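Long-range contacts in Alpha/beta fold hydrolase (Pseudomonas aeruginosa, PDB 6I8W), which is a membrane-anchored phospholipase A that degrades membrane phospholipids and contributes to the virulence of its bacterium: residues Y54-S59 with H90-D95; S171-D176 with D258-V263; L184-P189 with E216-A221; A248-L253 with P271-P276. All coordinates share one frame; numbering follows the deposited sequence.

Interaction 1 of 4, residues Y54-S59 with H90-D95; sequences YLEGGS and HVVALD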
loop_
_atom_site.group_PDB
_atom_site.type_symbol
_atom_site.label_atom_id
_atom_site.label_comp_id
_atom_site.label_asym_id
_atom_site.label_seq_id
_atom_site.Cartn_x
_atom_site.Cartn_y
_atom_site.Cartn_z
ATOM N N TYR A 54 3.906 -3.467 11.587
ATOM C CA TYR A 54 3.507 -2.105 11.273
ATOM C C TYR A 54 4.577 -1.109 11.630
ATOM O O TYR A 54 5.478 -1.394 12.411
ATOM C CB TYR A 54 2.184 -1.740 11.977
ATOM C CG TYR A 54 2.193 -1.696 13.502
ATOM C CD1 TYR A 54 2.060 -2.860 14.254
ATOM C CD2 TYR A 54 2.298 -0.479 14.188
ATOM C CE1 TYR A 54 2.054 -2.832 15.658
ATOM C CE2 TYR A 54 2.280 -0.438 15.599
ATOM C CZ TYR A 54 2.158 -1.613 16.317
ATOM O OH TYR A 54 2.140 -1.579 17.694
ATOM N N LEU A 55 4.484 0.055 11.006
ATOM C CA LEU A 55 5.329 1.188 11.353
ATOM C C LEU A 55 4.513 2.171 12.156
ATOM O O LEU A 55 3.295 2.308 11.936
ATOM C CB LEU A 55 5.875 1.871 10.104
ATOM C CG LEU A 55 6.766 1.003 9.217
ATOM C CD1 LEU A 55 7.144 1.759 7.957
ATOM C CD2 LEU A 55 8.016 0.546 9.974
ATOM N N GLU A 56 5.177 2.866 13.072
ATOM C CA GLU A 56 4.511 3.876 13.885
ATOM C C GLU A 56 5.426 5.079 14.144
ATOM O O GLU A 56 6.639 4.917 14.310
ATOM C CB GLU A 56 4.054 3.259 15.207
ATOM C CG GLU A 56 3.278 4.205 16.101
ATOM C CD GLU A 56 2.937 3.580 17.442
ATOM O OE1 GLU A 56 3.590 2.584 17.814
ATOM O OE2 GLU A 56 2.024 4.083 18.121
ATOM N N GLY A 57 4.850 6.282 14.176
ATOM C CA GLY A 57 5.631 7.485 14.446
ATOM C C GLY A 57 4.738 8.618 14.905
ATOM O O GLY A 57 3.514 8.504 14.858
ATOM N N GLY A 58 5.344 9.707 15.364
ATOM C CA GLY A 58 4.581 10.845 15.838
ATOM C C GLY A 58 4.108 10.632 17.263
ATOM O O GLY A 58 4.334 9.581 17.849
ATOM N N SER A 59 3.456 11.637 17.831
ATOM C CA SER A 59 2.980 11.545 19.205
ATOM C C SER A 59 1.605 10.920 19.303
ATOM O O SER A 59 0.703 11.299 18.561
ATOM C CB SER A 59 2.940 12.935 19.848
ATOM O OG SER A 59 2.127 12.906 21.006
ATOM N N HIS A 90 -0.097 11.111 14.644
ATOM C CA HIS A 90 0.330 9.788 15.029
ATOM C C HIS A 90 0.127 8.900 13.817
ATOM O O HIS A 90 -0.999 8.541 13.492
ATOM C CB HIS A 90 -0.474 9.302 16.237
ATOM C CG HIS A 90 -0.204 7.882 16.625
ATOM N ND1 HIS A 90 -1.214 6.958 16.803
ATOM C CD2 HIS A 90 0.954 7.230 16.894
ATOM C CE1 HIS A 90 -0.691 5.800 17.167
ATOM N NE2 HIS A 90 0.623 5.938 17.228
ATOM N N VAL A 91 1.210 8.570 13.126
ATOM C CA VAL A 91 1.089 7.870 11.856
ATOM C C VAL A 91 1.324 6.375 12.043
ATOM O O VAL A 91 2.290 5.961 12.700
ATOM C CB VAL A 91 2.066 8.424 10.812
ATOM C CG1 VAL A 91 1.962 7.625 9.502
ATOM C CG2 VAL A 91 1.818 9.953 10.590
ATOM N N VAL A 92 0.412 5.572 11.498
ATOM C CA VAL A 92 0.541 4.111 11.549
ATOM C C VAL A 92 0.385 3.546 10.134
ATOM O O VAL A 92 -0.561 3.887 9.410
ATOM C CB VAL A 92 -0.494 3.483 12.500
ATOM C CG1 VAL A 92 -0.390 1.925 12.511
ATOM C CG2 VAL A 92 -0.345 4.047 13.906
ATOM N N ALA A 93 1.328 2.704 9.724
ATOM C CA ALA A 93 1.220 2.024 8.438
ATOM C C ALA A 93 1.435 0.521 8.648
ATOM O O ALA A 93 2.519 0.113 9.067
ATOM C CB ALA A 93 2.240 2.592 7.445
ATOM N N LEU A 94 0.410 -0.299 8.400
ATOM C CA LEU A 94 0.546 -1.748 8.612
ATOM C C LEU A 94 0.854 -2.512 7.320
ATOM O O LEU A 94 0.568 -2.037 6.209
ATOM C CB LEU A 94 -0.732 -2.351 9.254
ATOM C CG LEU A 94 -1.913 -2.704 8.333
ATOM C CD1 LEU A 94 -3.003 -3.486 9.097
ATOM C CD2 LEU A 94 -2.511 -1.451 7.680
ATOM N N ASP A 95 1.450 -3.695 7.485
ATOM C CA ASP A 95 1.472 -4.702 6.442
ATOM C C ASP A 95 0.192 -5.507 6.561
ATOM O O ASP A 95 -0.032 -6.172 7.578
ATOM C CB ASP A 95 2.676 -5.649 6.569
ATOM C CG ASP A 95 3.991 -4.984 6.204
ATOM O OD1 ASP A 95 3.963 -4.006 5.432
ATOM O OD2 ASP A 95 5.044 -5.471 6.669
#
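L55 and A93 face one another as an antiparallel hydrogen-bonded pair: L55 N donates to A93 O at 2.8 Å, and A93 N returns the bond to L55 O at 3.0 Å. G57 and V91 repeat the exchange two residues on. Around the non-hydrogen-bonded pair of E56 and V92, the CA hydrogens point at carbonyls, E56 CA lying 3.3 Å from V91 O. The closely packed, buried end is at Y54, whose CB lies 4.0 Å from L94 CB. There chi1 of 65° puts the tyrosine CG between its own backbone N and carbonyl carbon, and from that start Y54 CD2 reaches V92 CG1, also at 4.0 Å. The branched valine suits both extended backbone and apolar neighbours, and F122 meets the Y54 ring edge-to-face.

The other end opens toward solvent at G58, with E56 and S59 partly exposed, although the H90 ring itself is buried. The extended chain of E56 crosses to H90 at the imidazole edge, with carboxylate and ring planes 57° apart. E56 OE2 lies 2.5 Å from H90 NE2, a very short bond whose exact length is doubtful. H90 ND1 bonds to T64 OG1, so the ring is held at both nitrogens, and a carboxylate so near would probably favour a protonated imidazole. The chain leaves the sheet at G58, whose positive phi favours glycine, and S59 OG turns to K61 N.

Strand 50-57 thus runs antiparallel to 90-94, which in turn pairs in parallel with 64-68, the 2-4-3 strand order with a reversed second strand that marks the alpha/beta-hydrolase fold.

Interaction 2 of 4, residues S171-D176 with D258-V263; sequences SELFED and DRVLDV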
loop_
_atom_site.group_PDB
_atom_site.type_symbol
_atom_site.label_atom_id
_atom_site.label_comp_id
_atom_site.label_asym_id
_atom_site.label_seq_id
_atom_site.Cartn_x
_atom_site.Cartn_y
_atom_site.Cartn_z
ATOM N N SER A 171 -9.068 0.379 -17.774
ATOM C CA SER A 171 -7.649 0.641 -17.553
ATOM C C SER A 171 -6.777 -0.354 -18.313
ATOM O O SER A 171 -7.244 -1.396 -18.746
ATOM C CB SER A 171 -7.319 0.593 -16.061
ATOM O OG SER A 171 -7.373 -0.742 -15.588
ATOM N N GLU A 172 -5.501 -0.015 -18.451
ATOM C CA GLU A 172 -4.541 -0.857 -19.142
ATOM C C GLU A 172 -4.390 -2.191 -18.395
ATOM O O GLU A 172 -4.146 -3.226 -19.018
ATOM C CB GLU A 172 -3.205 -0.129 -19.278
ATOM C CG GLU A 172 -2.184 -0.808 -20.165
ATOM C CD GLU A 172 -0.952 0.057 -20.382
ATOM O OE1 GLU A 172 -1.070 1.302 -20.290
ATOM O OE2 GLU A 172 0.138 -0.507 -20.623
ATOM N N LEU A 173 -4.526 -2.167 -17.068
ATOM C CA LEU A 173 -4.529 -3.413 -16.289
ATOM C C LEU A 173 -5.677 -4.304 -16.704
ATOM O O LEU A 173 -5.480 -5.489 -16.965
ATOM C CB LEU A 173 -4.635 -3.162 -14.780
ATOM C CG LEU A 173 -4.880 -4.474 -14.004
ATOM C CD1 LEU A 173 -3.677 -5.417 -14.105
ATOM C CD2 LEU A 173 -5.234 -4.224 -12.531
ATOM N N PHE A 174 -6.880 -3.744 -16.747
ATOM C CA PHE A 174 -8.037 -4.558 -17.069
ATOM C C PHE A 174 -7.962 -5.036 -18.515
ATOM O O PHE A 174 -8.406 -6.132 -18.813
ATOM C CB PHE A 174 -9.336 -3.806 -16.777
ATOM C CG PHE A 174 -9.637 -3.678 -15.305
ATOM C CD1 PHE A 174 -9.972 -4.797 -14.561
ATOM C CD2 PHE A 174 -9.592 -2.452 -14.665
ATOM C CE1 PHE A 174 -10.246 -4.694 -13.202
ATOM C CE2 PHE A 174 -9.871 -2.339 -13.311
ATOM C CZ PHE A 174 -10.191 -3.460 -12.577
ATOM N N GLU A 175 -7.355 -4.258 -19.407
ATOM C CA GLU A 175 -7.109 -4.696 -20.787
ATOM C C GLU A 175 -6.165 -5.887 -20.812
ATOM O O GLU A 175 -6.372 -6.868 -21.536
ATOM C CB GLU A 175 -6.504 -3.566 -21.623
ATOM C CG GLU A 175 -7.435 -2.406 -21.911
ATOM C CD GLU A 175 -8.380 -2.709 -23.054
ATOM O OE1 GLU A 175 -8.352 -3.854 -23.570
ATOM O OE2 GLU A 175 -9.142 -1.798 -23.444
ATOM N N ASP A 176 -5.094 -5.767 -20.027
ATOM C CA ASP A 176 -4.079 -6.807 -19.934
ATOM C C ASP A 176 -4.703 -8.108 -19.434
ATOM O O ASP A 176 -4.379 -9.188 -19.935
ATOM C CB ASP A 176 -2.951 -6.396 -18.992
ATOM C CG ASP A 176 -2.030 -5.343 -19.592
ATOM O OD1 ASP A 176 -2.111 -5.077 -20.815
ATOM O OD2 ASP A 176 -1.214 -4.791 -18.828
ATOM N N ASP A 258 -2.717 7.224 -14.295
ATOM C CA ASP A 258 -2.824 5.903 -13.663
ATOM C C ASP A 258 -3.240 4.875 -14.717
ATOM O O ASP A 258 -4.302 4.994 -15.315
ATOM C CB ASP A 258 -3.842 5.954 -12.514
ATOM C CG ASP A 258 -3.873 4.678 -11.676
ATOM O OD1 ASP A 258 -3.479 3.595 -12.168
ATOM O OD2 ASP A 258 -4.316 4.762 -10.508
ATOM N N ARG A 259 -2.389 3.881 -14.953
ATOM C CA ARG A 259 -2.682 2.856 -15.955
ATOM C C ARG A 259 -3.331 1.631 -15.317
ATOM O O ARG A 259 -3.909 0.779 -16.016
ATOM C CB ARG A 259 -1.406 2.454 -16.697
ATOM C CG ARG A 259 -0.894 3.513 -17.664
ATOM C CD ARG A 259 0.607 3.390 -17.902
ATOM N NE ARG A 259 1.007 2.141 -18.550
ATOM C CZ ARG A 259 2.257 1.870 -18.912
ATOM N NH1 ARG A 259 3.207 2.767 -18.683
ATOM N NH2 ARG A 259 2.565 0.714 -19.499
ATOM N N VAL A 260 -3.243 1.547 -13.993
ATOM C CA VAL A 260 -3.758 0.394 -13.258
ATOM C C VAL A 260 -5.258 0.517 -12.992
ATOM O O VAL A 260 -6.022 -0.408 -13.226
ATOM C CB VAL A 260 -3.011 0.239 -11.915
ATOM C CG1 VAL A 260 -3.398 -1.071 -11.229
ATOM C CG2 VAL A 260 -1.514 0.310 -12.137
ATOM N N LEU A 261 -5.667 1.672 -12.479
ATOM C CA LEU A 261 -7.071 1.965 -12.194
ATOM C C LEU A 261 -7.375 3.353 -12.749
ATOM O O LEU A 261 -6.630 4.308 -12.497
ATOM C CB LEU A 261 -7.352 1.908 -10.694
ATOM C CG LEU A 261 -7.046 0.573 -10.007
ATOM C CD1 LEU A 261 -7.222 0.727 -8.507
ATOM C CD2 LEU A 261 -7.934 -0.519 -10.547
ATOM N N ASP A 262 -8.454 3.473 -13.508
ATOM C CA ASP A 262 -8.617 4.661 -14.332
ATOM C C ASP A 262 -9.149 5.863 -13.566
ATOM O O ASP A 262 -10.002 5.721 -12.687
ATOM C CB ASP A 262 -9.529 4.369 -15.514
ATOM C CG ASP A 262 -9.346 5.375 -16.613
ATOM O OD1 ASP A 262 -8.342 5.243 -17.342
ATOM O OD2 ASP A 262 -10.159 6.325 -16.702
ATOM N N VAL A 263 -8.641 7.048 -13.913
ATOM C CA VAL A 263 -9.055 8.293 -13.260
ATOM C C VAL A 263 -10.562 8.550 -13.375
ATOM O O VAL A 263 -11.135 9.249 -12.544
ATOM C CB VAL A 263 -8.277 9.523 -13.831
ATOM C CG1 VAL A 263 -8.662 9.792 -15.288
ATOM C CG2 VAL A 263 -8.480 10.762 -12.949
#
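E172 and R259 join in a side-on salt bridge, R259 NE to E172 OE1 at 2.8 Å and NH2 to OE2 at 2.9 Å. The two side chains lie alongside, pointing the same way, with carboxylate and guanidinium planes only 21° apart. OE1 is nevertheless approached from above the carboxylate plane, and the NE bond is bent (130° at the hydrogen). R259 also has a second conformer, so this grip need not be permanent. More deeply buried is the hydroxyl of S171. With OG between the backbone N and carbonyl carbon (chi1 72°), S171 OG donates to V260 O at 2.7 Å, arriving above the carbonyl plane, and accepts from F174 N. Serine suits the N-cap because one small group can both close the first helical turn and tie it to a neighbouring loop. L173 N, at the same helix start, adds a bond to R259 O at 3.2 Å.

The loop is itself shaped by D258, whose OD1 accepts from V260 N, an Asx turn, and from L261 N, which makes it an Asx motif, while OD2 accepts from H286 ND1. That pairing is consistent with D258 being the acid of a Ser-His-Asp triad, in the usual loop after a late strand of an alpha/beta hydrolase. The helix start at 172-176 therefore packs against the loop carrying the probable acid.

Beyond the polar groups, the L173 and V260 side chains cross obliquely, with L173 CD2 3.9 Å from V260 CG1, and F174 CE2 lies 3.8 Å from L261 CD2. F198 of helix 191-199 touches E172, R259 and V260.

Interaction 3 of 4, residues L184-P189 with E216-A221; sequences LVVRQP and ERAVAA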
loop_
_atom_site.group_PDB
_atom_site.type_symbol
_atom_site.label_atom_id
_atom_site.label_comp_id
_atom_site.label_asym_id
_atom_site.label_seq_id
_atom_site.Cartn_x
_atom_site.Cartn_y
_atom_site.Cartn_z
ATOM N N LEU A 184 1.147 -6.819 -12.280
ATOM C CA LEU A 184 1.267 -6.697 -10.824
ATOM C C LEU A 184 1.820 -7.968 -10.191
ATOM O O LEU A 184 2.213 -7.963 -9.028
ATOM C CB LEU A 184 -0.080 -6.342 -10.189
ATOM C CG LEU A 184 -0.774 -5.062 -10.688
ATOM C CD1 LEU A 184 -2.036 -4.777 -9.877
ATOM C CD2 LEU A 184 0.156 -3.863 -10.662
ATOM N N VAL A 185 1.846 -9.056 -10.957
ATOM C CA VAL A 185 2.422 -10.305 -10.489
ATOM C C VAL A 185 3.716 -10.552 -11.258
ATOM O O VAL A 185 3.699 -10.800 -12.458
ATOM C CB VAL A 185 1.459 -11.502 -10.679
ATOM C CG1 VAL A 185 2.145 -12.782 -10.262
ATOM C CG2 VAL A 185 0.188 -11.302 -9.858
ATOM N N VAL A 186 4.837 -10.466 -10.556
ATOM C CA VAL A 186 6.157 -10.495 -11.173
ATOM C C VAL A 186 6.712 -11.921 -11.192
ATOM O O VAL A 186 7.208 -12.409 -10.176
ATOM C CB VAL A 186 7.121 -9.551 -10.423
ATOM C CG1 VAL A 186 8.470 -9.510 -11.096
ATOM C CG2 VAL A 186 6.522 -8.148 -10.345
ATOM N N ARG A 187 6.620 -12.582 -12.348
ATOM C CA ARG A 187 7.015 -13.990 -12.484
ATOM C C ARG A 187 8.514 -14.177 -12.715
ATOM O O ARG A 187 9.114 -15.156 -12.255
ATOM C CB ARG A 187 6.257 -14.646 -13.644
ATOM C CG ARG A 187 4.752 -14.491 -13.581
ATOM C CD ARG A 187 4.153 -15.379 -12.523
ATOM N NE ARG A 187 2.701 -15.456 -12.637
ATOM C CZ ARG A 187 1.949 -16.317 -11.956
ATOM N NH1 ARG A 187 2.519 -17.178 -11.117
ATOM N NH2 ARG A 187 0.632 -16.323 -12.115
ATOM N N GLN A 188 9.098 -13.247 -13.462
ATOM C CA GLN A 188 10.510 -13.282 -13.828
ATOM C C GLN A 188 11.189 -11.987 -13.418
ATOM O O GLN A 188 10.540 -10.947 -13.373
ATOM C CB GLN A 188 10.671 -13.514 -15.334
ATOM C CG GLN A 188 10.019 -14.767 -15.867
ATOM C CD GLN A 188 10.913 -15.976 -15.692
ATOM O OE1 GLN A 188 11.000 -16.551 -14.606
ATOM N NE2 GLN A 188 11.603 -16.354 -16.762
ATOM N N PRO A 189 12.502 -12.048 -13.141
ATOM C CA PRO A 189 13.227 -10.890 -12.616
ATOM C C PRO A 189 13.122 -9.666 -13.534
ATOM O O PRO A 189 13.091 -8.544 -13.015
ATOM C CB PRO A 189 14.676 -11.393 -12.536
ATOM C CG PRO A 189 14.554 -12.892 -12.439
ATOM C CD PRO A 189 13.380 -13.228 -13.301
ATOM N N GLU A 216 13.938 -9.806 -6.995
ATOM C CA GLU A 216 14.048 -11.183 -6.522
ATOM C C GLU A 216 12.956 -11.474 -5.495
ATOM O O GLU A 216 12.285 -12.503 -5.562
ATOM C CB GLU A 216 15.425 -11.449 -5.915
ATOM C CG GLU A 216 16.560 -11.499 -6.927
ATOM C CD GLU A 216 17.917 -11.704 -6.278
ATOM O OE1 GLU A 216 17.965 -12.067 -5.082
ATOM O OE2 GLU A 216 18.936 -11.498 -6.968
ATOM N N ARG A 217 12.761 -10.550 -4.560
ATOM C CA ARG A 217 11.721 -10.711 -3.549
ATOM C C ARG A 217 10.326 -10.789 -4.176
ATOM O O ARG A 217 9.479 -11.554 -3.716
ATOM C CB ARG A 217 11.784 -9.559 -2.537
ATOM C CG ARG A 217 13.047 -9.577 -1.684
ATOM C CD ARG A 217 13.214 -8.277 -0.917
ATOM N NE ARG A 217 12.049 -7.973 -0.094
ATOM C CZ ARG A 217 11.856 -8.440 1.136
ATOM N NH1 ARG A 217 12.755 -9.240 1.695
ATOM N NH2 ARG A 217 10.762 -8.104 1.806
ATOM N N ALA A 218 10.087 -9.987 -5.212
ATOM C CA ALA A 218 8.795 -9.986 -5.897
ATOM C C ALA A 218 8.537 -11.314 -6.611
ATOM O O ALA A 218 7.419 -11.833 -6.591
ATOM C CB ALA A 218 8.718 -8.819 -6.881
ATOM N N VAL A 219 9.570 -11.868 -7.241
ATOM C CA VAL A 219 9.447 -13.173 -7.877
ATOM C C VAL A 219 9.111 -14.243 -6.836
ATOM O O VAL A 219 8.219 -15.060 -7.040
ATOM C CB VAL A 219 10.744 -13.574 -8.633
ATOM C CG1 VAL A 219 10.676 -15.036 -9.099
ATOM C CG2 VAL A 219 11.002 -12.643 -9.813
ATOM N N ALA A 220 9.806 -14.217 -5.704
ATOM C CA ALA A 220 9.573 -15.213 -4.661
ATOM C C ALA A 220 8.141 -15.128 -4.119
ATOM O O ALA A 220 7.569 -16.130 -3.716
ATOM C CB ALA A 220 10.582 -15.048 -3.536
ATOM N N ALA A 221 7.558 -13.933 -4.139
ATOM C CA ALA A 221 6.207 -13.735 -3.616
ATOM C C ALA A 221 5.116 -13.975 -4.666
ATOM O O ALA A 221 3.932 -13.966 -4.338
ATOM C CB ALA A 221 6.069 -12.319 -3.051
HETATM O O HOH W 1 4.852 -10.687 -7.449
#
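V219 fits into the bend of the loop, its two methyls on different peptide groups: CG1 lies 3.5 Å from R187 O, and CG2 lies 3.7 Å from both Q188 C and P189 N. Its CA hydrogen points almost straight at V186 O (V219 CA to O 3.3 Å, 163° at the hydrogen). The preceding residue, A218, offers only CB, which meets V186 CB at 4.0 Å; so small a residue lets the loop come close to the helix backbone. No direct hydrogen bond crosses. Instead a water accepts from V186 N at 3.1 Å and donates to A218 O at 2.9 Å, giving the loop N-H a partner.

Both segments follow the sixth strand of the sheet, 154-160, and precede 250-255, the place where alpha/beta hydrolases commonly insert a helical lid or cap. The contact probably joins two parts of such a cap, the loop before helix 191-199 and the long helix 208-234.

A second layer sets the loop's position. V186 also leans on D191, F192 and L195, while V185 touches S222 and R187 touches A226. V185 CG1 lies over one face of the R187 guanidinium, offset toward its rim.

Interaction 4 of 4, residues A248-L253 with P271-P276; sequences APTLLL and PLLKRP. With CO2 (carbon dioxide), chain G.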
loop_
_atom_site.group_PDB
_atom_site.type_symbol
_atom_site.label_atom_id
_atom_site.label_comp_id
_atom_site.label_asym_id
_atom_site.label_seq_id
_atom_site.Cartn_x
_atom_site.Cartn_y
_atom_site.Cartn_z
ATOM N N ALA A 248 -17.954 9.929 6.741
ATOM C CA ALA A 248 -16.732 10.713 6.861
ATOM C C ALA A 248 -16.470 11.564 5.621
ATOM O O ALA A 248 -16.840 11.171 4.521
ATOM C CB ALA A 248 -15.545 9.773 7.127
ATOM N N PRO A 249 -15.826 12.734 5.798
ATOM C CA PRO A 249 -15.303 13.448 4.627
ATOM C C PRO A 249 -14.349 12.527 3.874
ATOM O O PRO A 249 -13.514 11.873 4.506
ATOM C CB PRO A 249 -14.530 14.641 5.220
ATOM C CG PRO A 249 -14.912 14.705 6.644
ATOM C CD PRO A 249 -15.351 13.324 7.060
ATOM N N THR A 250 -14.457 12.493 2.556
ATOM C CA THR A 250 -13.709 11.534 1.763
ATOM C C THR A 250 -12.929 12.244 0.661
ATOM O O THR A 250 -13.504 12.929 -0.187
ATOM C CB THR A 250 -14.651 10.478 1.137
ATOM O OG1 THR A 250 -15.317 9.762 2.182
ATOM C CG2 THR A 250 -13.873 9.490 0.273
ATOM N N LEU A 251 -11.613 12.078 0.691
ATOM C CA LEU A 251 -10.752 12.623 -0.340
ATOM C C LEU A 251 -10.578 11.589 -1.444
ATOM O O LEU A 251 -10.211 10.444 -1.172
ATOM C CB LEU A 251 -9.391 13.015 0.236
ATOM C CG LEU A 251 -8.339 13.457 -0.793
ATOM C CD1 LEU A 251 -8.797 14.713 -1.551
ATOM C CD2 LEU A 251 -6.975 13.714 -0.089
ATOM N N LEU A 252 -10.861 11.995 -2.677
ATOM C CA LEU A 252 -10.578 11.186 -3.860
ATOM C C LEU A 252 -9.341 11.764 -4.519
ATOM O O LEU A 252 -9.394 12.877 -5.041
ATOM C CB LEU A 252 -11.770 11.200 -4.841
ATOM C CG LEU A 252 -13.113 10.851 -4.215
ATOM C CD1 LEU A 252 -14.251 10.924 -5.238
ATOM C CD2 LEU A 252 -13.031 9.451 -3.568
ATOM N N LEU A 253 -8.225 11.041 -4.483
ATOM C CA LEU A 253 -6.991 11.570 -5.072
ATOM C C LEU A 253 -6.446 10.598 -6.114
ATOM O O LEU A 253 -6.313 9.400 -5.835
ATOM C CB LEU A 253 -5.938 11.845 -3.984
ATOM C CG LEU A 253 -4.629 12.530 -4.413
ATOM C CD1 LEU A 253 -4.037 13.423 -3.309
ATOM C CD2 LEU A 253 -3.583 11.481 -4.867
ATOM N N PRO A 271 -20.620 11.428 -7.124
ATOM C CA PRO A 271 -22.063 11.538 -6.839
ATOM C C PRO A 271 -22.548 10.650 -5.695
ATOM O O PRO A 271 -23.633 10.878 -5.162
ATOM C CB PRO A 271 -22.732 11.069 -8.143
ATOM C CG PRO A 271 -21.689 11.120 -9.174
ATOM C CD PRO A 271 -20.390 10.870 -8.468
ATOM N N LEU A 272 -21.786 9.609 -5.376
ATOM C CA LEU A 272 -22.229 8.610 -4.406
ATOM C C LEU A 272 -21.771 8.934 -2.986
ATOM O O LEU A 272 -22.217 8.296 -2.036
ATOM C CB LEU A 272 -21.732 7.211 -4.815
ATOM C CG LEU A 272 -22.143 6.693 -6.198
ATOM C CD1 LEU A 272 -21.444 5.379 -6.508
ATOM C CD2 LEU A 272 -23.659 6.522 -6.306
ATOM N N LEU A 273 -20.898 9.933 -2.845
ATOM C CA LEU A 273 -20.354 10.293 -1.537
ATOM C C LEU A 273 -21.024 11.533 -0.959
ATOM O O LEU A 273 -21.268 12.503 -1.675
ATOM C CB LEU A 273 -18.841 10.530 -1.636
ATOM C CG LEU A 273 -17.993 9.276 -1.864
ATOM C CD1 LEU A 273 -16.616 9.669 -2.371
ATOM C CD2 LEU A 273 -17.897 8.472 -0.575
ATOM N N LYS A 274 -21.295 11.507 0.343
ATOM C CA LYS A 274 -21.913 12.648 1.019
ATOM C C LYS A 274 -20.982 13.853 1.035
ATOM O O LYS A 274 -21.408 14.986 0.802
ATOM C CB LYS A 274 -22.311 12.287 2.458
ATOM C CG LYS A 274 -23.363 11.183 2.572
ATOM C CD LYS A 274 -23.746 10.938 4.028
ATOM C CE LYS A 274 -24.633 9.708 4.185
ATOM N NZ LYS A 274 -25.830 9.761 3.296
ATOM N N ARG A 275 -19.706 13.607 1.313
ATOM C CA ARG A 275 -18.733 14.690 1.482
ATOM C C ARG A 275 -17.425 14.448 0.736
ATOM O O ARG A 275 -16.382 14.233 1.360
ATOM C CB ARG A 275 -18.448 14.898 2.977
ATOM C CG ARG A 275 -19.689 15.241 3.817
ATOM C CD ARG A 275 -19.306 15.464 5.277
ATOM N NE ARG A 275 -18.270 16.482 5.426
ATOM C CZ ARG A 275 -17.675 16.776 6.579
ATOM N NH1 ARG A 275 -18.019 16.131 7.687
ATOM N NH2 ARG A 275 -16.719 17.698 6.622
ATOM N N PRO A 276 -17.470 14.510 -0.605
ATOM C CA PRO A 276 -16.262 14.238 -1.384
ATOM C C PRO A 276 -15.386 15.475 -1.580
ATOM O O PRO A 276 -15.906 16.571 -1.758
ATOM C CB PRO A 276 -16.825 13.757 -2.728
ATOM C CG PRO A 276 -18.111 14.531 -2.881
ATOM C CD PRO A 276 -18.634 14.794 -1.470
HETATM C C CO2 G . -25.096 11.024 -1.569
HETATM O O1 CO2 G . -25.038 12.142 -1.397
HETATM O O2 CO2 G . -25.157 9.907 -1.742
HETATM O O HOH W 2 -18.628 11.081 2.228
#
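R275 runs alongside P249: after an extended start, chi3 of 55° turns NE, and the guanidinium that follows comes to lie with one face on the proline. P249 CG sits 3.3 Å above that plane, over its centre, and 3.5 Å from R275 CZ. The flat cation suits the compact ring, which can lie against its face while R275 stays on the exposed side of the contact. On the inner side, the chi1 of -71° sets L273 CG beside its own backbone N. L273 CD1 then meets L252 CD2 tip to tip at 3.8 Å and lies equally far from T250 CG2. The branched leucine touches both sheet residues at once; L159 of the adjoining strand touches T250 and L252 as well.

Between these groups the backbones form a parallel bridge of T250 with P276. T250 N donates to R275 O at 2.9 Å, close to straight, and the P276 CA hydrogen points at T250 O. S277 carries the backbone pairing with T250 onward, so strand 276-281 is added here as one of the two outermost strands of the sheet. A water accepts from R275 N and donates to A248 O, which T250 OG1 also bonds at 3.1 Å.

Just outside, a carbon dioxide rests among P271, L272, L273 and K274, with its O2 3.4 Å from L272 O. Only one direct hydrogen bond joins the two segments; P276 costs this side nothing, because the bonds of T250 fall to R275 and S277. Water serves R275 N, and packing supplies the remaining contact.

Interactions 2 and 3 touch directly: L184 CD1 lies 4.2 Å from both V260 CG1 and L173 CD2, joining the loop of the probable catalytic acid D258 to the likely cap. Interaction 3 is nested within the chain loop that interaction 2 closes. A bound myristic acid lies between several of the contacts, about 6 Å from the V260 side chain, 8 Å from that of L55 and 9 Å from that of A218. Interactions 1 and 4 belong to the same sheet, with centres about 24 Å apart and nearest atoms about 14 Å apart. The nearest atoms of interactions 2 and 4 are about 7 Å apart, and strand 250-255, which holds most of 248-253, runs on into the loop of D258.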